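Local coordinates for prophage Pfl 6 Cro (Pseudomonas fluorescens, PDB 2PIJ), which is a helix-turn-helix transcription factor of the Cro family that probably binds prophage operator DNA to repress transcription, at the interface of chains A and B. Coordinates in Å, arbitrary orientation; residue numbers count along the deposited sequence, not the author numbering. Chains: chain A/B, Prophage Pfl 6 Cro.

The interface of chains A and B. Residues chain A 23-25, 33; chain B 58-59.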
# COMPACT_ATOMS: atom_id res chain seq x y z
N LEU A 23 5.81 7.73 14.49
CA LEU A 23 6.17 7.51 13.10
C LEU A 23 7.36 8.35 12.69
O LEU A 23 8.10 7.96 11.77
CB LEU A 23 4.99 7.80 12.17
CG LEU A 23 3.81 6.82 12.15
CD1 LEU A 23 2.70 7.37 11.19
CD2 LEU A 23 4.24 5.35 11.79
N GLY A 24 7.58 9.48 13.37
CA GLY A 24 8.64 10.42 12.98
C GLY A 24 8.23 11.44 11.91
O GLY A 24 9.05 11.82 11.07
N VAL A 25 6.94 11.82 11.90
CA VAL A 25 6.45 12.84 10.96
C VAL A 25 5.80 13.97 11.76
O VAL A 25 5.48 13.78 12.92
CB VAL A 25 5.41 12.29 9.89
CG1 VAL A 25 6.08 11.26 8.92
CG2 VAL A 25 4.11 11.76 10.55
N MSE A 33 -3.54 13.55 5.82
CA MSE A 33 -3.99 12.24 5.40
C MSE A 33 -5.43 11.98 5.80
O MSE A 33 -6.22 11.42 5.04
CB MSE A 33 -3.10 11.19 6.04
CG MSE A 33 -1.71 11.20 5.42
SE MSE A 33 -0.43 10.16 6.44
CE MSE A 33 1.17 11.14 5.90
N ILE B 58 5.52 5.56 5.11
CA ILE B 58 5.28 6.87 5.66
C ILE B 58 6.06 6.93 6.99
O ILE B 58 5.76 6.19 7.95
CB ILE B 58 3.75 7.20 5.93
CG1 ILE B 58 2.87 6.99 4.67
CG2 ILE B 58 3.58 8.59 6.68
CD1 ILE B 58 3.04 8.03 3.54
N PRO B 59 7.09 7.77 7.04
CA PRO B 59 7.51 8.64 5.95
C PRO B 59 8.26 7.89 4.84
O PRO B 59 8.64 6.71 5.02
CB PRO B 59 8.46 9.64 6.64
CG PRO B 59 9.00 8.90 7.77
CD PRO B 59 7.95 7.92 8.22
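A:Val25 and B:Pro59 make the apolar contact at one end of this patch, with A:Met33 and B:Ile58 at the other. Here the end of strand 50-58 of chain B lies against the helix-turn-helix of chain A, touching the end of helix 16-23, the turn after it and helix 27-35, which holds the place of the recognition helix. The patch is one half of a pair related by the two-fold axis of the Cro dimer, presumably the form that binds DNA.

On the turn side, A:Val25 puts one methyl over the face of the proline ring. CG1 stands anti to its own carbonyl carbon (chi1 -65°) and comes within 3.7 Å of B:Pro59 CB. The same CG1 lies 3.9 Å from B:Pro59 CD and 3.9 Å from B:Pro59 CG, a spread of similar distances that centres the methyl over the ring. The peptide bond between B:Ile58 and B:Pro59 is cis, a turn in the backbone where the strand ends that probably helps present both ring and isoleucine side chain to chain A.

The second apolar contact is made tip to tip. A:Met33, present as selenomethionine, runs extended beyond CG, and its terminal methyl CE reaches B:Ile58 CG2 at 3.6 Å. That branch of the isoleucine is anti to its backbone N, while the other branch ends in CD1, 4.3 Å from A:Met33 CE.

No hydrogen bond or salt bridge crosses the patch; the contacts are van der Waals packing. A:Gly24 links A:Leu23 to A:Val25 in the turn. A:Leu23 meets the proline through its backbone instead: its carbonyl O lies 3.5 Å from B:Pro59 CD, the ring carbon bonded to the proline nitrogen.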